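Local coordinates for protein Nsp15 (Middle East respiratory syndrome-related coronavirus, PDB 5YVD) that cleaves RNA as the coronavirus endoribonuclease Nsp15, probably at uridylates as its EndoU family does, and is assembled here from six copies of the chain, at residues A[82-87]-A[91-96]; A[41-46]-A[52-57]. All blocks are in the same frame, centred on the assembly; numbering follows the deposited sequence.

Contact 1: residues A[82-87]-A[91-96]; sequences KFVLWD and SNIYGT
A short beta hairpin of the middle domain pairs Trp86 with Ile93 and Asp87 with Asn92, and a G1 beta bulge closes it where Ser91 and Asn92 both face Asp87. The antiparallel Asp87-Asn92 pair is the hydrogen-bonded one: Asp87 N reaches Asn92 O at 2.8 Å, while Asn92 N returns a longer bond to Asp87 O. That same carbonyl takes a second, weak bond from Ser91 N, bent to 124° at the hydrogen. Beyond the non-hydrogen-bonded Trp86-Ile93 pair, Tyr94 N bonds to Leu85 O at 3.0 Å, and a water carries the ladder one step further by linking Leu85 N to Tyr94 O.

The Trp86 indole lies along the opposing backbone rather than standing off it. With CG anti to the backbone N (chi1 -165°), the ring brings one face over Asn92 O, toward the rim. There Asn92 O sits 3.5 Å from Trp86 CE3. Trp86 CZ2 comes to 3.4 Å from Ser91 C. At the ring's edge a second water accepts a weak bond from Trp86 NE1 and also meets Ser91 OG. On the same side of the hairpin, Ile93 CG1 packs 4.1 Å from Trp86 CE3. On the opposite face, that of Asp87 and Asn92, the Asp87 carboxylate forms a salt bridge with Arg90 in the turn, and Arg90 also bonds to Ile93 O.

Asn92 OD1 accepts the N-H of Ile93 on a lone pair, which restrains the rotation of the amide. Asn92 O has a donor in Asp87 N and the indole face over it, so this buried carbonyl is both hydrogen-bonded and partly covered within the hairpin.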
ATOM      1  N   LYS A  82      14.550  27.551   8.759  1.00 47.39           N
ATOM      2  CA  LYS A  82      15.605  26.778   9.399  1.00 48.57           C
ATOM      3  C   LYS A  82      15.105  26.029  10.614  1.00 43.49           C
ATOM      4  O   LYS A  82      15.893  25.544  11.411  1.00 44.14           O
ATOM      5  CB  LYS A  82      16.831  27.641   9.715  1.00 51.20           C
ATOM      6  CG  LYS A  82      17.749  27.834   8.517  1.00 54.63           C
ATOM      7  CD  LYS A  82      18.925  28.736   8.883  1.00 59.73           C
ATOM      8  CE  LYS A  82      20.214  28.301   8.201  1.00 64.31           C
ATOM      9  NZ  LYS A  82      20.078  28.303   6.718  1.00 65.29           N
ATOM     10  N   PHE A  83      13.794  25.894  10.716  1.00 37.71           N
ATOM     11  CA  PHE A  83      13.214  24.992  11.687  1.00 37.64           C
ATOM     12  C   PHE A  83      11.899  24.477  11.146  1.00 35.90           C
ATOM     13  O   PHE A  83      11.410  24.927  10.135  1.00 35.65           O
ATOM     14  CB  PHE A  83      13.026  25.664  13.072  1.00 38.30           C
ATOM     15  CG  PHE A  83      11.971  26.742  13.104  1.00 36.87           C
ATOM     16  CD1 PHE A  83      12.267  28.029  12.693  1.00 35.39           C
ATOM     17  CD2 PHE A  83      10.687  26.472  13.550  1.00 37.34           C
ATOM     18  CE1 PHE A  83      11.299  29.012  12.706  1.00 35.80           C
ATOM     19  CE2 PHE A  83       9.716  27.468  13.567  1.00 36.39           C
ATOM     20  CZ  PHE A  83      10.024  28.734  13.146  1.00 34.92           C
ATOM     21  N   VAL A  84      11.330  23.528  11.853  1.00 37.20           N
ATOM     22  CA  VAL A  84      10.102  22.891  11.436  1.00 36.31           C
ATOM     23  C   VAL A  84       9.298  22.633  12.692  1.00 32.68           C
ATOM     24  O   VAL A  84       9.862  22.367  13.759  1.00 31.74           O
ATOM     25  CB  VAL A  84      10.423  21.588  10.674  1.00 38.93           C
ATOM     26  CG1 VAL A  84      10.334  20.362  11.577  1.00 37.90           C
ATOM     27  CG2 VAL A  84       9.543  21.464   9.446  1.00 38.87           C
ATOM     28  N   LEU A  85       7.985  22.759  12.571  1.00 31.49           N
ATOM     29  CA  LEU A  85       7.106  22.714  13.721  1.00 30.55           C
ATOM     30  C   LEU A  85       6.198  21.520  13.617  1.00 31.44           C
ATOM     31  O   LEU A  85       5.477  21.384  12.617  1.00 29.31           O
ATOM     32  CB  LEU A  85       6.284  23.987  13.775  1.00 30.59           C
ATOM     33  CG  LEU A  85       7.019  25.261  14.220  1.00 30.74           C
ATOM     34  CD1 LEU A  85       6.048  26.437  14.226  1.00 31.40           C
ATOM     35  CD2 LEU A  85       7.637  25.125  15.606  1.00 29.70           C
ATOM     36  N   TRP A  86       6.242  20.651  14.636  1.00 33.28           N
ATOM     37  CA  TRP A  86       5.391  19.444  14.680  1.00 36.30           C
ATOM     38  C   TRP A  86       4.065  19.755  15.346  1.00 37.38           C
ATOM     39  O   TRP A  86       4.043  20.366  16.416  1.00 44.01           O
ATOM     40  CB  TRP A  86       6.081  18.291  15.416  1.00 35.63           C
ATOM     41  CG  TRP A  86       5.451  16.931  15.191  1.00 36.53           C
ATOM     42  CD1 TRP A  86       4.782  16.167  16.111  1.00 36.67           C
ATOM     43  CD2 TRP A  86       5.456  16.166  13.975  1.00 35.37           C
ATOM     44  NE1 TRP A  86       4.379  14.970  15.543  1.00 33.76           N
ATOM     45  CE2 TRP A  86       4.771  14.948  14.236  1.00 32.81           C
ATOM     46  CE3 TRP A  86       5.977  16.382  12.694  1.00 34.95           C
ATOM     47  CZ2 TRP A  86       4.585  13.967  13.262  1.00 32.39           C
ATOM     48  CZ3 TRP A  86       5.806  15.367  11.714  1.00 33.78           C
ATOM     49  CH2 TRP A  86       5.113  14.193  12.011  1.00 31.61           C
ATOM     50  N   ASP A  87       2.979  19.360  14.679  1.00 39.79           N
ATOM     51  CA  ASP A  87       1.631  19.374  15.254  1.00 40.89           C
ATOM     52  C   ASP A  87       1.229  17.959  15.762  1.00 40.61           C
ATOM     53  O   ASP A  87       0.994  17.023  14.963  1.00 40.41           O
ATOM     54  CB  ASP A  87       0.632  19.888  14.217  1.00 41.71           C
ATOM     55  CG  ASP A  87      -0.788  19.972  14.767  1.00 39.13           C
ATOM     56  OD1 ASP A  87      -1.150  19.107  15.583  1.00 38.72           O
ATOM     57  OD2 ASP A  87      -1.542  20.880  14.369  1.00 37.77           O
ATOM     58  N   SER A  91      -0.273  14.903  13.966  1.00 37.08           N
ATOM     59  CA  SER A  91       0.889  14.069  13.623  1.00 39.18           C
ATOM     60  C   SER A  91       1.378  14.395  12.217  1.00 39.25           C
ATOM     61  O   SER A  91       1.579  13.517  11.362  1.00 39.72           O
ATOM     62  CB  SER A  91       0.595  12.574  13.798  1.00 37.30           C
ATOM     63  OG  SER A  91       0.524  12.316  15.171  1.00 34.21           O
ATOM     64  N   ASN A  92       1.534  15.695  12.008  1.00 39.35           N
ATOM     65  CA  ASN A  92       2.002  16.249  10.758  1.00 39.26           C
ATOM     66  C   ASN A  92       2.748  17.508  11.121  1.00 39.42           C
ATOM     67  O   ASN A  92       2.840  17.898  12.281  1.00 41.65           O
ATOM     68  CB  ASN A  92       0.805  16.546   9.796  1.00 38.07           C
ATOM     69  CG  ASN A  92       1.205  16.610   8.299  1.00 36.72           C
ATOM     70  OD1 ASN A  92       2.272  17.088   7.940  1.00 37.12           O
ATOM     71  ND2 ASN A  92       0.332  16.139   7.434  1.00 37.38           N
ATOM     72  N   ILE A  93       3.254  18.157  10.097  1.00 44.49           N
ATOM     73  CA  ILE A  93       4.017  19.370  10.225  1.00 44.21           C
ATOM     74  C   ILE A  93       3.136  20.561   9.879  1.00 42.49           C
ATOM     75  O   ILE A  93       2.085  20.406   9.240  1.00 40.00           O
ATOM     76  CB  ILE A  93       5.234  19.245   9.303  1.00 44.69           C
ATOM     77  CG1 ILE A  93       6.478  19.557  10.075  1.00 48.91           C
ATOM     78  CG2 ILE A  93       5.155  20.099   8.045  1.00 45.22           C
ATOM     79  CD1 ILE A  93       7.665  18.960   9.388  1.00 52.78           C
ATOM     80  N   TYR A  94       3.539  21.751  10.304  1.00 42.06           N
ATOM     81  CA  TYR A  94       2.812  22.937   9.887  1.00 41.36           C
ATOM     82  C   TYR A  94       3.316  23.251   8.484  1.00 41.22           C
ATOM     83  O   TYR A  94       4.513  23.470   8.303  1.00 40.01           O
ATOM     84  CB  TYR A  94       3.015  24.109  10.855  1.00 40.74           C
ATOM     85  CG  TYR A  94       2.316  25.376  10.411  1.00 40.95           C
ATOM     86  CD1 TYR A  94       2.957  26.285   9.592  1.00 40.99           C
ATOM     87  CD2 TYR A  94       1.014  25.659  10.794  1.00 40.92           C
ATOM     88  CE1 TYR A  94       2.344  27.455   9.186  1.00 41.25           C
ATOM     89  CE2 TYR A  94       0.386  26.832  10.390  1.00 42.28           C
ATOM     90  CZ  TYR A  94       1.062  27.726   9.578  1.00 41.39           C
ATOM     91  OH  TYR A  94       0.469  28.886   9.159  1.00 40.21           O
ATOM     92  N   GLY A  95       2.409  23.225   7.505  1.00 38.95           N
ATOM     93  CA  GLY A  95       2.753  23.438   6.108  1.00 38.92           C
ATOM     94  C   GLY A  95       3.244  22.145   5.496  1.00 40.80           C
ATOM     95  O   GLY A  95       3.004  21.081   6.057  1.00 43.39           O
ATOM     96  N   THR A  96       3.931  22.248   4.355  1.00 40.60           N
ATOM     97  CA  THR A  96       4.332  21.103   3.544  1.00 42.00           C
ATOM     98  C   THR A  96       5.751  21.192   3.005  1.00 43.91           C
ATOM     99  O   THR A  96       6.388  20.168   2.763  1.00 40.98           O
ATOM    100  CB  THR A  96       3.465  21.039   2.296  1.00 47.44           C
ATOM    101  OG1 THR A  96       3.367  22.358   1.747  1.00 45.67           O
ATOM    102  CG2 THR A  96       2.076  20.507   2.624  1.00 48.69           C
TER
HETATM  103  O   HOH W   1       6.851  23.668  10.046  1.00 35.49           O
HETATM  104  O   HOH W   2       2.469  12.734  17.058  1.00 32.02           O

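Contact 2: residues A[41-46]-A[52-57]; sequences CMFENK and NIAFEL
Not one hydrogen bond joins Phe43 and Phe55, or any other residues of 41-46 and 52-57: packing alone, of side chains on side chains and on the helix backbone, holds the end of strand 38-44 against helix 51-59. This is sheet-on-helix packing in the N-terminal oligomerisation domain, with the local axes 9.0 Å apart and running nearly at right angles, 97°.

Phe43 and Phe55 carry most of it. Phe43 CG is anti to the backbone N (chi1 -176°), which directs the ring onto the helix backbone; there Phe55 CA makes a CH-pi contact over one face, 3.8 Å from the centroid of the Phe43 ring. Phe43 CE2 comes to 3.6 Å from Phe55 N and also touches the Ala54 methyl. The Phe55 ring is inclined to the Phe43 ring by 52° and sets CD1 against Phe43 CB at 3.7 Å. Tyr58, one turn further along the helix, adds another ring against Phe43.

Met42 approaches the far end of Phe55. Its sulfur lies obliquely to the Phe55 ring in a Met-aromatic contact, and the bend at chi3 carries the Met42 CE methyl to 4.0 Å from Phe55 CZ. Helix 2-12 packs on both residues, through Val10 and Ala6 on Met42 and Ile5 on Phe55.

Past the strand end, the Asn45 amide is held by the connection and the start of the helix: OD1 accepts from Thr47 N, and ND2 bonds to Leu49 O and Thr51 OG1. So fixed, Asn45 OD1 rests 3.6 Å from the Ala54 CB methyl.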
ATOM      1  N   CYS A  41       8.564  -0.970  15.783  1.00 38.76           N
ATOM      2  CA  CYS A  41       7.998   0.195  15.123  1.00 37.61           C
ATOM      3  C   CYS A  41       8.365   1.489  15.817  1.00 36.57           C
ATOM      4  O   CYS A  41       8.063   1.646  16.989  1.00 37.31           O
ATOM      5  CB  CYS A  41       6.476   0.077  15.116  1.00 36.65           C
ATOM      6  SG  CYS A  41       5.714   1.239  13.991  1.00 35.76           S
ATOM      7  N   MET A  42       8.996   2.409  15.084  1.00 37.48           N
ATOM      8  CA  MET A  42       9.392   3.721  15.596  1.00 37.58           C
ATOM      9  C   MET A  42       8.558   4.882  15.050  1.00 42.12           C
ATOM     10  O   MET A  42       8.750   6.023  15.472  1.00 40.57           O
ATOM     11  CB  MET A  42      10.796   4.050  15.165  1.00 39.25           C
ATOM     12  CG  MET A  42      11.930   3.352  15.875  1.00 41.79           C
ATOM     13  SD  MET A  42      13.419   4.242  15.378  1.00 41.97           S
ATOM     14  CE  MET A  42      13.555   3.799  13.663  1.00 43.23           C
ATOM     15  N   PHE A  43       7.674   4.648  14.086  1.00 44.15           N
ATOM     16  CA  PHE A  43       6.954   5.777  13.505  1.00 44.61           C
ATOM     17  C   PHE A  43       5.778   5.325  12.644  1.00 45.99           C
ATOM     18  O   PHE A  43       5.835   4.275  11.988  1.00 43.34           O
ATOM     19  CB  PHE A  43       7.927   6.630  12.692  1.00 45.55           C
ATOM     20  CG  PHE A  43       7.325   7.877  12.132  1.00 45.92           C
ATOM     21  CD1 PHE A  43       7.094   8.965  12.949  1.00 46.03           C
ATOM     22  CD2 PHE A  43       7.017   7.971  10.773  1.00 47.45           C
ATOM     23  CE1 PHE A  43       6.551  10.135  12.431  1.00 49.09           C
ATOM     24  CE2 PHE A  43       6.463   9.124  10.249  1.00 48.57           C
ATOM     25  CZ  PHE A  43       6.233  10.213  11.082  1.00 49.18           C
ATOM     26  N   GLU A  44       4.721   6.139  12.659  1.00 46.77           N
ATOM     27  CA  GLU A  44       3.477   5.864  11.927  1.00 48.64           C
ATOM     28  C   GLU A  44       3.124   7.129  11.116  1.00 47.19           C
ATOM     29  O   GLU A  44       2.666   8.159  11.651  1.00 46.90           O
ATOM     30  CB  GLU A  44       2.365   5.455  12.905  1.00 53.76           C
ATOM     31  CG  GLU A  44       1.230   4.610  12.320  1.00 61.67           C
ATOM     32  CD  GLU A  44       0.640   3.615  13.329  1.00 64.76           C
ATOM     33  OE1 GLU A  44       1.412   2.756  13.807  1.00 59.21           O
ATOM     34  OE2 GLU A  44      -0.582   3.678  13.630  1.00 66.74           O
ATOM     35  N   ASN A  45       3.392   7.052   9.822  1.00 41.45           N
ATOM     36  CA  ASN A  45       3.181   8.155   8.937  1.00 39.42           C
ATOM     37  C   ASN A  45       1.724   8.490   8.842  1.00 39.23           C
ATOM     38  O   ASN A  45       0.947   7.659   8.381  1.00 42.43           O
ATOM     39  CB  ASN A  45       3.667   7.772   7.542  1.00 39.62           C
ATOM     40  CG  ASN A  45       3.684   8.937   6.600  1.00 37.74           C
ATOM     41  OD1 ASN A  45       3.392  10.069   6.979  1.00 35.91           O
ATOM     42  ND2 ASN A  45       4.062   8.673   5.362  1.00 40.45           N
ATOM     43  N   LYS A  46       1.351   9.711   9.228  1.00 38.99           N
ATOM     44  CA  LYS A  46      -0.004  10.225   8.956  1.00 38.49           C
ATOM     45  C   LYS A  46       0.010  11.415   8.008  1.00 35.49           C
ATOM     46  O   LYS A  46      -0.931  12.185   7.954  1.00 36.11           O
ATOM     47  CB  LYS A  46      -0.688  10.619  10.259  1.00 42.07           C
ATOM     48  CG  LYS A  46      -0.582   9.585  11.367  1.00 42.64           C
ATOM     49  CD  LYS A  46      -1.147   8.249  10.937  1.00 42.59           C
ATOM     50  CE  LYS A  46      -1.568   7.430  12.143  1.00 46.35           C
ATOM     51  NZ  LYS A  46      -2.539   6.381  11.715  1.00 51.48           N
ATOM     52  N   ASN A  52       9.687   7.960   4.907  1.00 30.62           N
ATOM     53  CA  ASN A  52      11.031   8.181   5.456  1.00 31.76           C
ATOM     54  C   ASN A  52      11.325   9.673   5.701  1.00 33.32           C
ATOM     55  O   ASN A  52      12.155  10.020   6.532  1.00 33.26           O
ATOM     56  CB  ASN A  52      12.118   7.553   4.579  1.00 30.65           C
ATOM     57  CG  ASN A  52      12.130   8.112   3.192  1.00 30.72           C
ATOM     58  OD1 ASN A  52      11.085   8.240   2.566  1.00 29.73           O
ATOM     59  ND2 ASN A  52      13.307   8.457   2.700  1.00 31.05           N
ATOM     60  N   ILE A  53      10.618  10.539   4.981  1.00 35.17           N
ATOM     61  CA  ILE A  53      10.803  11.976   5.076  1.00 35.08           C
ATOM     62  C   ILE A  53       9.989  12.517   6.235  1.00 35.26           C
ATOM     63  O   ILE A  53      10.468  13.367   7.012  1.00 32.74           O
ATOM     64  CB  ILE A  53      10.343  12.677   3.781  1.00 36.17           C
ATOM     65  CG1 ILE A  53      11.158  12.191   2.595  1.00 37.22           C
ATOM     66  CG2 ILE A  53      10.516  14.188   3.880  1.00 38.02           C
ATOM     67  CD1 ILE A  53      12.560  12.749   2.540  1.00 36.18           C
ATOM     68  N   ALA A  54       8.757  12.021   6.341  1.00 34.58           N
ATOM     69  CA  ALA A  54       7.858  12.422   7.399  1.00 36.33           C
ATOM     70  C   ALA A  54       8.497  12.117   8.743  1.00 38.61           C
ATOM     71  O   ALA A  54       8.422  12.896   9.678  1.00 42.83           O
ATOM     72  CB  ALA A  54       6.545  11.699   7.267  1.00 37.01           C
ATOM     73  N   PHE A  55       9.154  10.976   8.808  1.00 40.30           N
ATOM     74  CA  PHE A  55       9.905  10.557   9.978  1.00 39.45           C
ATOM     75  C   PHE A  55      11.060  11.478  10.285  1.00 39.62           C
ATOM     76  O   PHE A  55      11.387  11.673  11.460  1.00 44.64           O
ATOM     77  CB  PHE A  55      10.436   9.138   9.728  1.00 39.91           C
ATOM     78  CG  PHE A  55      11.417   8.641  10.758  1.00 38.34           C
ATOM     79  CD1 PHE A  55      11.067   8.560  12.098  1.00 37.61           C
ATOM     80  CD2 PHE A  55      12.667   8.194  10.372  1.00 36.18           C
ATOM     81  CE1 PHE A  55      11.961   8.065  13.025  1.00 35.36           C
ATOM     82  CE2 PHE A  55      13.566   7.721  11.292  1.00 33.93           C
ATOM     83  CZ  PHE A  55      13.211   7.653  12.618  1.00 35.26           C
ATOM     84  N   GLU A  56      11.712  12.004   9.246  1.00 38.55           N
ATOM     85  CA  GLU A  56      12.877  12.889   9.435  1.00 38.02           C
ATOM     86  C   GLU A  56      12.409  14.245   9.993  1.00 36.53           C
ATOM     87  O   GLU A  56      12.986  14.787  10.926  1.00 35.66           O
ATOM     88  CB  GLU A  56      13.662  13.047   8.116  1.00 38.17           C
ATOM     89  CG  GLU A  56      14.850  14.007   8.165  1.00 38.46           C
ATOM     90  CD  GLU A  56      15.600  14.164   6.838  1.00 40.32           C
ATOM     91  OE1 GLU A  56      15.653  13.183   6.064  1.00 41.25           O
ATOM     92  OE2 GLU A  56      16.159  15.267   6.571  1.00 38.88           O
ATOM     93  N   LEU A  57      11.327  14.769   9.435  1.00 36.70           N
ATOM     94  CA  LEU A  57      10.809  16.045   9.870  1.00 34.61           C
ATOM     95  C   LEU A  57      10.311  15.949  11.285  1.00 35.28           C
ATOM     96  O   LEU A  57      10.532  16.844  12.098  1.00 32.41           O
ATOM     97  CB  LEU A  57       9.680  16.466   8.970  1.00 34.20           C
ATOM     98  CG  LEU A  57      10.088  16.815   7.542  1.00 34.42           C
ATOM     99  CD1 LEU A  57       8.904  17.279   6.710  1.00 33.42           C
ATOM    100  CD2 LEU A  57      11.184  17.869   7.555  1.00 35.47           C
TER

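Overall arrangement
Contact 2 comes first along the chain and closes before contact 1 opens, and their centres lie about 12 Å apart on the same side of the chain's centre. They belong to different domains but share a boundary: helix 51-59 presents Ala54 to the strand in contact 2 while Ala54 O packs on the Trp86 ring of contact 1. Tyr58 of the helix joins them too, meeting both Phe43 and Trp86, and Lys46 CB packs on Ser91 O. The N-terminal domain is thereby seated on the middle-domain hairpin. Both regions also border other subunits: Gly95 bonds to Asn38 of the second subunit, and Asn52 to Val24 and Val26 of the third, tying this junction into the hexamer.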